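Extracellular sialidase/neuraminidase, putative (Aspergillus fumigatus, PDB 2XZI) is a KDNase of the sialidase family, probably hydrolysing glycosidic bonds to release terminal KDN, a deaminated sialic acid. Local coordinates at residues F15-R19 and L70-R74; T231-P236 and G278-R282; G250-V254 and F265-A269; L324-V329 and I371-F375. All blocks are in the same frame, centred on the assembly; numbering follows the deposited sequence.

Interaction 1 of 4, residues F15-R19 and L70-R74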
loop_
_atom_site.group_PDB
_atom_site.type_symbol
_atom_site.label_atom_id
_atom_site.label_comp_id
_atom_site.label_asym_id
_atom_site.label_seq_id
_atom_site.Cartn_x
_atom_site.Cartn_y
_atom_site.Cartn_z
ATOM N N PHE A 15 -6.814 8.923 13.336
ATOM C CA PHE A 15 -6.106 8.498 14.541
ATOM C C PHE A 15 -5.002 7.508 14.193
ATOM O O PHE A 15 -5.077 6.840 13.165
ATOM C CB PHE A 15 -7.074 7.929 15.610
ATOM C CG PHE A 15 -8.004 6.852 15.116
ATOM C CD1 PHE A 15 -7.642 5.502 15.167
ATOM C CD2 PHE A 15 -9.266 7.186 14.656
ATOM C CE1 PHE A 15 -8.533 4.509 14.728
ATOM C CE2 PHE A 15 -10.153 6.211 14.204
ATOM C CZ PHE A 15 -9.782 4.863 14.233
ATOM N N PRO A 16 -3.975 7.391 15.049
ATOM C CA PRO A 16 -2.954 6.352 14.793
ATOM C C PRO A 16 -3.552 4.946 14.894
ATOM O O PRO A 16 -4.328 4.653 15.828
ATOM C CB PRO A 16 -1.911 6.584 15.892
ATOM C CG PRO A 16 -2.227 7.965 16.439
ATOM C CD PRO A 16 -3.682 8.173 16.266
ATOM N N LEU A 17 -3.208 4.094 13.923
ATOM C CA LEU A 17 -3.675 2.713 13.952
ATOM C C LEU A 17 -2.551 1.716 14.237
ATOM O O LEU A 17 -2.791 0.637 14.809
ATOM C CB LEU A 17 -4.413 2.356 12.651
ATOM C CG LEU A 17 -5.043 0.966 12.585
ATOM C CD1 LEU A 17 -6.075 0.815 13.708
ATOM C CD2 LEU A 17 -5.671 0.692 11.212
ATOM N N PHE A 18 -1.339 2.044 13.811
ATOM C CA PHE A 18 -0.175 1.221 14.135
ATOM C C PHE A 18 0.775 2.115 14.914
ATOM O O PHE A 18 1.344 3.061 14.372
ATOM C CB PHE A 18 0.480 0.651 12.864
ATOM C CG PHE A 18 -0.394 -0.326 12.113
ATOM C CD1 PHE A 18 -1.312 0.118 11.168
ATOM C CD2 PHE A 18 -0.289 -1.692 12.339
ATOM C CE1 PHE A 18 -2.103 -0.779 10.472
ATOM C CE2 PHE A 18 -1.082 -2.615 11.652
ATOM C CZ PHE A 18 -1.993 -2.165 10.706
ATOM N N ARG A 19 0.874 1.829 16.213
ATOM C CA ARG A 19 1.539 2.679 17.192
ATOM C C ARG A 19 2.933 2.144 17.474
ATOM O O ARG A 19 3.086 1.036 17.986
ATOM C CB ARG A 19 0.709 2.706 18.478
ATOM C CG ARG A 19 -0.694 3.289 18.263
ATOM C CD ARG A 19 -1.555 3.237 19.533
ATOM N NE ARG A 19 -1.058 4.174 20.546
ATOM C CZ ARG A 19 -1.418 5.451 20.658
ATOM N NH1 ARG A 19 -2.315 5.980 19.828
ATOM N NH2 ARG A 19 -0.868 6.212 21.601
ATOM N N LEU A 70 5.128 -9.391 8.793
ATOM C CA LEU A 70 3.928 -8.832 8.174
ATOM C C LEU A 70 2.790 -8.925 9.162
ATOM O O LEU A 70 2.352 -10.027 9.501
ATOM C CB LEU A 70 3.572 -9.586 6.888
ATOM C CG LEU A 70 2.824 -8.796 5.808
ATOM C CD1 LEU A 70 1.422 -8.350 6.250
ATOM C CD2 LEU A 70 3.615 -7.622 5.327
ATOM N N VAL A 71 2.329 -7.761 9.615
ATOM C CA VAL A 71 1.312 -7.656 10.664
ATOM C C VAL A 71 0.024 -7.055 10.113
ATOM O O VAL A 71 0.004 -6.520 9.005
ATOM C CB VAL A 71 1.843 -6.867 11.907
ATOM C CG1 VAL A 71 3.028 -7.618 12.539
ATOM C CG2 VAL A 71 2.196 -5.405 11.562
ATOM N N TYR A 72 -1.063 -7.161 10.875
ATOM C CA TYR A 72 -2.331 -6.625 10.438
ATOM C C TYR A 72 -3.292 -6.371 11.589
ATOM O O TYR A 72 -3.096 -6.887 12.704
ATOM C CB TYR A 72 -2.977 -7.543 9.396
ATOM C CG TYR A 72 -3.590 -8.833 9.906
ATOM C CD1 TYR A 72 -2.798 -9.905 10.289
ATOM C CD2 TYR A 72 -4.971 -8.994 9.947
ATOM C CE1 TYR A 72 -3.362 -11.100 10.717
ATOM C CE2 TYR A 72 -5.548 -10.193 10.387
ATOM C CZ TYR A 72 -4.739 -11.243 10.757
ATOM O OH TYR A 72 -5.279 -12.443 11.196
ATOM N N LYS A 73 -4.321 -5.590 11.295
ATOM C CA LYS A 73 -5.481 -5.443 12.164
ATOM C C LYS A 73 -6.731 -5.530 11.329
ATOM O O LYS A 73 -6.748 -5.121 10.174
ATOM C CB LYS A 73 -5.461 -4.091 12.869
ATOM C CG LYS A 73 -4.376 -3.924 13.913
ATOM C CD LYS A 73 -4.486 -2.575 14.586
ATOM C CE LYS A 73 -3.499 -2.513 15.723
ATOM N NZ LYS A 73 -3.703 -1.337 16.582
ATOM N N ARG A 74 -7.797 -6.055 11.915
ATOM C CA ARG A 74 -9.107 -6.031 11.285
ATOM C C ARG A 74 -10.037 -5.167 12.111
ATOM O O ARG A 74 -9.845 -5.021 13.317
ATOM C CB ARG A 74 -9.726 -7.435 11.263
ATOM C CG ARG A 74 -8.790 -8.569 10.861
ATOM C CD ARG A 74 -9.619 -9.836 10.649
ATOM N NE ARG A 74 -10.382 -10.208 11.848
ATOM C CZ ARG A 74 -11.438 -11.020 11.847
ATOM N NH1 ARG A 74 -11.906 -11.536 10.722
ATOM N NH2 ARG A 74 -12.060 -11.300 12.990
#
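Val-71 starts the contact: it points its CB toward the other segment, and its CG2 lies 4.3 Å from CE2 of Phe-18, an apolar touch well inside the protein. Tyr-72 points its CB away, and its ring meets Trp-165 edge-to-face, so the backbone does the work here, its C atom coming 4.4 Å from Phe-18 CE2 at the edge of the ring. Lys-73 then spans the gap. Beyond an m chi1 its chain is all t, a stretched arm whose CD packs 3.8 Å from Leu-17 CD1 and whose NZ donates to Leu-17 O at 2.8 Å. A salt bridge to Asp-27 also holds this buried ammonium; its approach to the Phe-18 ring is long and at most weakly attractive. The chain turns a corner at Leu-17, where Leu-17 and Phe-18 both face Ile-370 in a classic beta bulge. Strands 12-18 and 68-74 belong to separate four-stranded sheets, and the contact is consistent with packing between adjacent blades of a sialidase beta-propeller.

Interaction 2 of 4, residues T231-P236 and G278-R282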
loop_
_atom_site.group_PDB
_atom_site.type_symbol
_atom_site.label_atom_id
_atom_site.label_comp_id
_atom_site.label_asym_id
_atom_site.label_seq_id
_atom_site.Cartn_x
_atom_site.Cartn_y
_atom_site.Cartn_z
ATOM N N THR A 231 1.408 1.247 -8.886
ATOM C CA THR A 231 -0.020 1.248 -8.558
ATOM C C THR A 231 -0.793 0.974 -9.838
ATOM O O THR A 231 -0.318 1.278 -10.932
ATOM C CB THR A 231 -0.536 2.577 -7.922
ATOM O OG1 THR A 231 -0.723 3.598 -8.923
ATOM C CG2 THR A 231 0.401 3.089 -6.829
ATOM N N ILE A 232 -1.972 0.381 -9.686
ATOM C CA ILE A 232 -2.840 0.041 -10.810
ATOM C C ILE A 232 -4.274 0.461 -10.510
ATOM O O ILE A 232 -4.765 0.332 -9.367
ATOM C CB ILE A 232 -2.757 -1.488 -11.136
ATOM C CG1 ILE A 232 -3.424 -1.825 -12.477
ATOM C CG2 ILE A 232 -3.368 -2.349 -10.015
ATOM C CD1 ILE A 232 -2.556 -1.598 -13.674
ATOM N N VAL A 233 -4.944 0.988 -11.530
ATOM C CA VAL A 233 -6.381 1.252 -11.447
ATOM C C VAL A 233 -7.001 0.985 -12.810
ATOM O O VAL A 233 -6.320 1.057 -13.838
ATOM C CB VAL A 233 -6.694 2.687 -10.922
ATOM C CG1 VAL A 233 -6.682 3.719 -12.062
ATOM C CG2 VAL A 233 -8.024 2.733 -10.156
ATOM N N GLN A 234 -8.289 0.668 -12.791
ATOM C CA GLN A 234 -9.069 0.622 -14.010
ATOM C C GLN A 234 -9.808 1.945 -14.079
ATOM O O GLN A 234 -10.563 2.286 -13.179
ATOM C CB GLN A 234 -10.052 -0.537 -13.977
ATOM C CG GLN A 234 -10.674 -0.809 -15.332
ATOM C CD GLN A 234 -11.660 -1.956 -15.322
ATOM O OE1 GLN A 234 -12.141 -2.410 -14.269
ATOM N NE2 GLN A 234 -11.985 -2.428 -16.519
ATOM N N THR A 235 -9.523 2.696 -15.129
ATOM C CA THR A 235 -10.082 4.032 -15.318
ATOM C C THR A 235 -11.533 3.914 -15.794
ATOM O O THR A 235 -11.972 2.819 -16.151
ATOM C CB THR A 235 -9.177 4.902 -16.232
ATOM O OG1 THR A 235 -8.756 4.146 -17.370
ATOM C CG2 THR A 235 -7.926 5.316 -15.459
ATOM N N PRO A 236 -12.299 5.021 -15.746
ATOM C CA PRO A 236 -13.711 4.896 -16.094
ATOM C C PRO A 236 -13.963 4.364 -17.509
ATOM O O PRO A 236 -14.963 3.685 -17.719
ATOM C CB PRO A 236 -14.240 6.325 -15.926
ATOM C CG PRO A 236 -13.349 6.906 -14.839
ATOM C CD PRO A 236 -11.996 6.346 -15.166
ATOM N N GLY A 278 2.893 5.787 -3.820
ATOM C CA GLY A 278 1.594 6.449 -3.761
ATOM C C GLY A 278 0.509 5.390 -3.799
ATOM O O GLY A 278 0.810 4.180 -3.794
ATOM N N SER A 279 -0.750 5.841 -3.839
ATOM C CA SER A 279 -1.893 4.944 -3.916
ATOM C C SER A 279 -2.955 5.538 -4.842
ATOM O O SER A 279 -3.033 6.763 -5.011
ATOM C CB SER A 279 -2.438 4.604 -2.509
ATOM O OG SER A 279 -2.795 5.782 -1.775
ATOM N N VAL A 280 -3.766 4.660 -5.427
ATOM C CA VAL A 280 -4.793 5.061 -6.380
ATOM C C VAL A 280 -6.019 4.157 -6.147
ATOM O O VAL A 280 -5.864 3.023 -5.698
ATOM C CB VAL A 280 -4.274 4.941 -7.845
ATOM C CG1 VAL A 280 -4.082 3.457 -8.264
ATOM C CG2 VAL A 280 -5.194 5.695 -8.816
ATOM N N LEU A 281 -7.217 4.668 -6.442
ATOM C CA LEU A 281 -8.453 3.974 -6.094
ATOM C C LEU A 281 -9.562 4.305 -7.082
ATOM O O LEU A 281 -9.826 5.472 -7.342
ATOM C CB LEU A 281 -8.895 4.370 -4.681
ATOM C CG LEU A 281 -10.177 3.720 -4.162
ATOM C CD1 LEU A 281 -9.927 2.224 -3.913
ATOM C CD2 LEU A 281 -10.658 4.371 -2.868
ATOM N N ARG A 282 -10.205 3.274 -7.619
ATOM C CA ARG A 282 -11.428 3.463 -8.385
ATOM C C ARG A 282 -12.571 3.667 -7.396
ATOM O O ARG A 282 -12.881 2.784 -6.579
ATOM C CB ARG A 282 -11.669 2.222 -9.232
ATOM C CG ARG A 282 -12.949 2.221 -10.051
ATOM C CD ARG A 282 -12.978 0.925 -10.846
ATOM N NE ARG A 282 -14.205 0.746 -11.619
ATOM C CZ ARG A 282 -14.315 0.948 -12.930
ATOM N NH1 ARG A 282 -13.271 1.358 -13.657
ATOM N NH2 ARG A 282 -15.489 0.742 -13.514
HETATM O O HOH W 1 -6.283 0.687 -7.114
HETATM O O HOH W 2 -14.987 1.226 -16.351
#
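Thr-231 sends its CB toward the second strand, setting CG2 3.3 Å from Gly-278 O and OG1 3.4 Å from Val-280 CG1; the hydroxyl itself bonds to Asn-243 O within its own sheet. Ile-232 points away, but its carbonyl faces across: water 1 donates to Ile-232 O (2.7 Å) and to Val-280 O (2.8 Å), bridging backbones too far apart to pair directly. Val-233 fills the middle, with CB 3.8 Å from Val-280 CG1 and CG2 3.4 Å from Arg-282 N. The two strands run nearly parallel, 15° apart with axes 6.5 Å at closest approach, and each is the first strand of its own antiparallel sheet, as expected for the inner strands of adjacent blades in a six-bladed sialidase propeller. Beyond them the contact turns polar. Gln-234 O accepts from Arg-282 NH1 at 2.9 Å, while Gln-234 OE1 lies over one guanidinium face and accepts from Thr-194 N, and NE2 donates to Gly-238 O. Thr-235 O receives a second, weak bond from Arg-282 NH1 (3.2 Å). At Pro-236, water 2 donates to Pro-236 O (2.8 Å) and accepts from Arg-282 NH2 (2.9 Å).

Interaction 3 of 4, residues G250-V254 and F265-A269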
loop_
_atom_site.group_PDB
_atom_site.type_symbol
_atom_site.label_atom_id
_atom_site.label_comp_id
_atom_site.label_asym_id
_atom_site.label_seq_id
_atom_site.Cartn_x
_atom_site.Cartn_y
_atom_site.Cartn_z
ATOM N N GLY A 250 10.744 13.840 -8.743
ATOM C CA GLY A 250 10.157 14.655 -9.781
ATOM C C GLY A 250 8.658 14.481 -9.850
ATOM O O GLY A 250 7.917 15.266 -9.239
ATOM N N TYR A 251 8.229 13.455 -10.594
ATOM C CA TYR A 251 6.825 13.244 -10.958
ATOM C C TYR A 251 6.483 11.772 -11.019
ATOM O O TYR A 251 7.346 10.937 -11.290
ATOM C CB TYR A 251 6.533 13.876 -12.332
ATOM C CG TYR A 251 6.843 15.351 -12.361
ATOM C CD1 TYR A 251 5.922 16.284 -11.879
ATOM C CD2 TYR A 251 8.077 15.809 -12.821
ATOM C CE1 TYR A 251 6.213 17.642 -11.872
ATOM C CE2 TYR A 251 8.375 17.163 -12.829
ATOM C CZ TYR A 251 7.440 18.069 -12.347
ATOM O OH TYR A 251 7.730 19.411 -12.352
ATOM N N ARG A 252 5.209 11.470 -10.796
ATOM C CA ARG A 252 4.713 10.113 -11.017
ATOM C C ARG A 252 4.885 9.704 -12.477
ATOM O O ARG A 252 4.786 10.542 -13.387
ATOM C CB ARG A 252 3.241 10.018 -10.642
ATOM C CG ARG A 252 2.905 10.433 -9.223
ATOM C CD ARG A 252 3.537 9.551 -8.155
ATOM N NE ARG A 252 3.079 8.163 -8.211
ATOM C CZ ARG A 252 3.487 7.228 -7.366
ATOM N NH1 ARG A 252 4.320 7.545 -6.368
ATOM N NH2 ARG A 252 3.015 5.992 -7.481
ATOM N N MET A 253 5.177 8.427 -12.695
ATOM C CA MET A 253 5.338 7.876 -14.036
ATOM C C MET A 253 4.084 7.103 -14.412
ATOM O O MET A 253 3.713 6.148 -13.731
ATOM C CB MET A 253 6.581 6.982 -14.097
ATOM C CG MET A 253 7.897 7.709 -13.814
ATOM S SD MET A 253 8.279 8.989 -15.026
ATOM C CE MET A 253 8.742 7.975 -16.415
ATOM N N VAL A 254 3.424 7.514 -15.492
ATOM C CA VAL A 254 2.121 6.970 -15.869
ATOM C C VAL A 254 2.168 6.244 -17.207
ATOM O O VAL A 254 2.807 6.712 -18.156
ATOM C CB VAL A 254 1.006 8.087 -15.873
ATOM C CG1 VAL A 254 -0.292 7.603 -16.507
ATOM C CG2 VAL A 254 0.755 8.579 -14.450
ATOM N N PHE A 265 5.627 4.560 -20.510
ATOM C CA PHE A 265 5.604 5.355 -19.286
ATOM C C PHE A 265 6.162 6.744 -19.555
ATOM O O PHE A 265 7.173 6.891 -20.250
ATOM C CB PHE A 265 6.404 4.690 -18.169
ATOM C CG PHE A 265 5.661 3.580 -17.478
ATOM C CD1 PHE A 265 5.652 2.293 -18.017
ATOM C CD2 PHE A 265 4.970 3.820 -16.280
ATOM C CE1 PHE A 265 4.955 1.245 -17.388
ATOM C CE2 PHE A 265 4.281 2.771 -15.645
ATOM C CZ PHE A 265 4.275 1.492 -16.194
ATOM N N ALA A 266 5.496 7.756 -19.006
ATOM C CA ALA A 266 5.932 9.146 -19.126
ATOM C C ALA A 266 5.569 9.905 -17.858
ATOM O O ALA A 266 4.573 9.585 -17.206
ATOM C CB ALA A 266 5.287 9.800 -20.354
ATOM N N PRO A 267 6.382 10.911 -17.488
ATOM C CA PRO A 267 6.073 11.642 -16.260
ATOM C C PRO A 267 4.758 12.400 -16.393
ATOM O O PRO A 267 4.449 12.932 -17.475
ATOM C CB PRO A 267 7.261 12.602 -16.101
ATOM C CG PRO A 267 7.885 12.663 -17.457
ATOM C CD PRO A 267 7.656 11.346 -18.098
ATOM N N ASP A 268 3.972 12.418 -15.314
ATOM C CA ASP A 268 2.745 13.200 -15.260
ATOM C C ASP A 268 3.065 14.506 -14.558
ATOM O O ASP A 268 3.254 14.535 -13.344
ATOM C CB ASP A 268 1.650 12.446 -14.502
ATOM C CG ASP A 268 0.307 13.154 -14.553
ATOM O OD1 ASP A 268 0.263 14.400 -14.652
ATOM O OD2 ASP A 268 -0.723 12.455 -14.491
ATOM N N ALA A 269 3.152 15.584 -15.331
ATOM C CA ALA A 269 3.565 16.873 -14.779
ATOM C C ALA A 269 2.557 17.437 -13.771
ATOM O O ALA A 269 2.876 18.360 -13.017
ATOM C CB ALA A 269 3.837 17.872 -15.911
#
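Met-253 and Pro-267 sit at the apolar centre as an antiparallel non-hydrogen-bonded pair, CA to CA 4.4 Å. All three chi angles of Met-253 are m, which curls the thioether over the proline: Met-253 SD lies 3.9 Å from Pro-267 CB. Phe-265 extends this patch, its CD2 4.2 Å from Met-253 CB, and at the other end Tyr-251 CB lies 4.0 Å from Pro-267 CB. On the opposite face are Val-254 and Ala-266, with Val-254 CG2 4.0 Å from Asp-268 CB. Backbone hydrogen bonds run through the pairing: Val-254 N gives to Ala-266 O at 2.9 Å, Ala-266 N returns to Val-254 O at 3.0 Å, and Asp-268 N reaches Arg-252 O at 2.8 Å. CA-H...O contacts from Pro-267 CA to Arg-252 O and from Phe-265 CA to Val-254 O, both 3.3 Å, supplement them. At the polar edge Asp-268 OD1 accepts from Gly-270 N, while Arg-252 leads away to Asn-243 and a salt bridge with Asp-273. Strands 250-258 and 261-268 form a beta hairpin; the axes of 250-254 and 266-268 make 128°. Proline lacks an N-H, but in a non-hydrogen-bonded position it forfeits no cross-strand bond, and its ring supplies apolar surface.

Interaction 4 of 4, residues L324-V329 and I371-F375; sequences LEDAKV and IWRRF
Build 324-326 as one 3-10 turn, phi near -65° and psi between -10° and -25°, then Ala-327 at -128°/64°; run 371-375 as an extended strand. The CA atoms stay apart, 9.1 Å for Leu-324 to Arg-373 and 8.0 Å for Val-329 to Ile-371, so side chains bridge the gap, one to a carbonyl. Arg-373 (chi1 m, chi2 and chi3 t, chi4 -81°) reaches Ala-327 O with two donors, NH2 at 2.8 Å and NH1 at 2.9 Å; NH2 also forms a salt bridge with Glu-335. Leu-324 O, over one guanidinium face, is 3.3 Å from Arg-373 NH2 at too poor an angle to bond, and accepts from Ala-327 N at 2.9 Å instead. Val-329 (t) sets CG2 over the opposite face and 3.7 Å from Ile-371 CG2; Leu-324 (m, t) brings CD2 4.3 Å from Phe-375 CE2. The loop follows strand 322-323, the outermost of one propeller blade, and packs on the next, where strand 368-375 lies between strands 12-18 and 349-356.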
loop_
_atom_site.group_PDB
_atom_site.type_symbol
_atom_site.label_atom_id
_atom_site.label_comp_id
_atom_site.label_asym_id
_atom_site.label_seq_id
_atom_site.Cartn_x
_atom_site.Cartn_y
_atom_site.Cartn_z
ATOM N N LEU A 324 -3.799 16.576 3.412
ATOM C CA LEU A 324 -4.169 15.862 4.643
ATOM C C LEU A 324 -3.891 16.677 5.914
ATOM O O LEU A 324 -4.578 16.492 6.929
ATOM C CB LEU A 324 -3.512 14.476 4.755
ATOM C CG LEU A 324 -3.824 13.521 3.611
ATOM C CD1 LEU A 324 -3.328 12.125 3.940
ATOM C CD2 LEU A 324 -5.319 13.493 3.238
ATOM N N GLU A 325 -2.940 17.612 5.826
ATOM C CA GLU A 325 -2.605 18.442 6.977
ATOM C C GLU A 325 -3.748 19.389 7.374
ATOM O O GLU A 325 -3.732 19.953 8.458
ATOM C CB GLU A 325 -1.255 19.167 6.792
ATOM C CG GLU A 325 -0.908 19.596 5.373
ATOM C CD GLU A 325 0.585 19.844 5.170
ATOM O OE1 GLU A 325 1.177 20.600 5.975
ATOM O OE2 GLU A 325 1.164 19.292 4.198
ATOM N N ASP A 326 -4.762 19.527 6.516
ATOM C CA ASP A 326 -5.978 20.276 6.881
ATOM C C ASP A 326 -6.760 19.586 8.003
ATOM O O ASP A 326 -7.586 20.214 8.675
ATOM C CB ASP A 326 -6.922 20.437 5.684
ATOM C CG ASP A 326 -6.393 21.368 4.607
ATOM O OD1 ASP A 326 -5.283 21.912 4.744
ATOM O OD2 ASP A 326 -7.132 21.543 3.609
ATOM N N ALA A 327 -6.519 18.284 8.176
ATOM C CA ALA A 327 -7.107 17.495 9.250
ATOM C C ALA A 327 -5.946 16.782 9.969
ATOM O O ALA A 327 -5.856 15.558 9.965
ATOM C CB ALA A 327 -8.101 16.479 8.679
ATOM N N LYS A 328 -5.062 17.562 10.593
ATOM C CA LYS A 328 -3.833 17.021 11.177
ATOM C C LYS A 328 -4.101 16.124 12.389
ATOM O O LYS A 328 -5.054 16.338 13.161
ATOM C CB LYS A 328 -2.848 18.146 11.553
ATOM C CG LYS A 328 -1.399 17.691 11.704
ATOM C CD LYS A 328 -0.503 18.781 12.319
ATOM C CE LYS A 328 0.944 18.306 12.480
ATOM N NZ LYS A 328 1.703 18.261 11.193
ATOM N N VAL A 329 -3.256 15.107 12.520
ATOM C CA VAL A 329 -3.194 14.237 13.689
ATOM C C VAL A 329 -2.073 14.738 14.596
ATOM O O VAL A 329 -0.989 15.101 14.126
ATOM C CB VAL A 329 -2.903 12.763 13.290
ATOM C CG1 VAL A 329 -2.704 11.876 14.513
ATOM C CG2 VAL A 329 -4.009 12.217 12.433
ATOM N N ILE A 371 -1.024 6.143 10.408
ATOM C CA ILE A 371 -2.275 6.830 10.708
ATOM C C ILE A 371 -3.390 6.237 9.865
ATOM O O ILE A 371 -3.169 5.916 8.691
ATOM C CB ILE A 371 -2.155 8.352 10.391
ATOM C CG1 ILE A 371 -1.039 9.035 11.191
ATOM C CG2 ILE A 371 -3.508 9.081 10.540
ATOM C CD1 ILE A 371 -0.841 8.533 12.572
ATOM N N TRP A 372 -4.568 6.073 10.469
ATOM C CA TRP A 372 -5.795 5.736 9.751
ATOM C C TRP A 372 -6.693 6.956 9.614
ATOM O O TRP A 372 -6.970 7.657 10.596
ATOM C CB TRP A 372 -6.527 4.633 10.500
ATOM C CG TRP A 372 -7.925 4.323 10.076
ATOM C CD1 TRP A 372 -9.051 4.503 10.836
ATOM C CD2 TRP A 372 -8.356 3.724 8.846
ATOM N NE1 TRP A 372 -10.160 4.069 10.147
ATOM C CE2 TRP A 372 -9.764 3.579 8.930
ATOM C CE3 TRP A 372 -7.697 3.307 7.672
ATOM C CZ2 TRP A 372 -10.522 3.023 7.898
ATOM C CZ3 TRP A 372 -8.461 2.760 6.643
ATOM C CH2 TRP A 372 -9.860 2.621 6.773
ATOM N N ARG A 373 -7.165 7.199 8.401
ATOM C CA ARG A 373 -8.027 8.336 8.130
ATOM C C ARG A 373 -9.272 7.840 7.447
ATOM O O ARG A 373 -9.206 6.912 6.609
ATOM C CB ARG A 373 -7.358 9.304 7.183
ATOM C CG ARG A 373 -6.156 10.004 7.741
ATOM C CD ARG A 373 -5.589 11.013 6.742
ATOM N NE ARG A 373 -4.667 11.917 7.420
ATOM C CZ ARG A 373 -5.050 12.972 8.136
ATOM N NH1 ARG A 373 -6.336 13.275 8.263
ATOM N NH2 ARG A 373 -4.135 13.724 8.735
ATOM N N ARG A 374 -10.399 8.463 7.794
ATOM C CA ARG A 374 -11.626 8.360 7.017
ATOM C C ARG A 374 -12.038 9.755 6.609
ATOM O O ARG A 374 -12.011 10.676 7.435
ATOM C CB ARG A 374 -12.733 7.706 7.834
ATOM C CG ARG A 374 -12.504 6.238 8.079
ATOM C CD ARG A 374 -13.237 5.678 9.312
ATOM N NE ARG A 374 -14.565 6.256 9.505
ATOM C CZ ARG A 374 -15.661 5.881 8.848
ATOM N NH1 ARG A 374 -15.608 4.894 7.959
ATOM N NH2 ARG A 374 -16.809 6.523 9.066
ATOM N N PHE A 375 -12.447 9.924 5.357
ATOM C CA PHE A 375 -13.002 11.197 4.915
ATOM C C PHE A 375 -13.916 10.933 3.750
ATOM O O PHE A 375 -13.765 9.927 3.058
ATOM C CB PHE A 375 -11.890 12.196 4.538
ATOM C CG PHE A 375 -10.800 11.619 3.669
ATOM C CD1 PHE A 375 -10.966 11.532 2.307
ATOM C CD2 PHE A 375 -9.596 11.196 4.220
ATOM C CE1 PHE A 375 -9.965 11.015 1.502
ATOM C CE2 PHE A 375 -8.589 10.682 3.416
ATOM C CZ PHE A 375 -8.783 10.601 2.047
#

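Three of the four contacts are buried and join propeller blades; interaction 3 is partly exposed and stays within one. Interaction 3 is also the one built on direct strand pairing, whereas interactions 1, 2 and 4 all send a cationic side chain to a backbone carbonyl, and interaction 2 adds valines and water bridges. Interactions 1 and 4 share a sheet: strand 12-18, from the N-terminus, pairs with strand 368-375 near the C-terminus, the closure by which a propeller ring is locked, and Phe-15 O lies 2.8 Å from Trp-372 N. Interaction 3 is nested within the loop that interaction 2 closes; they touch, for example, where Arg-252 NH1 packs 3.4 Å from Gly-278 N.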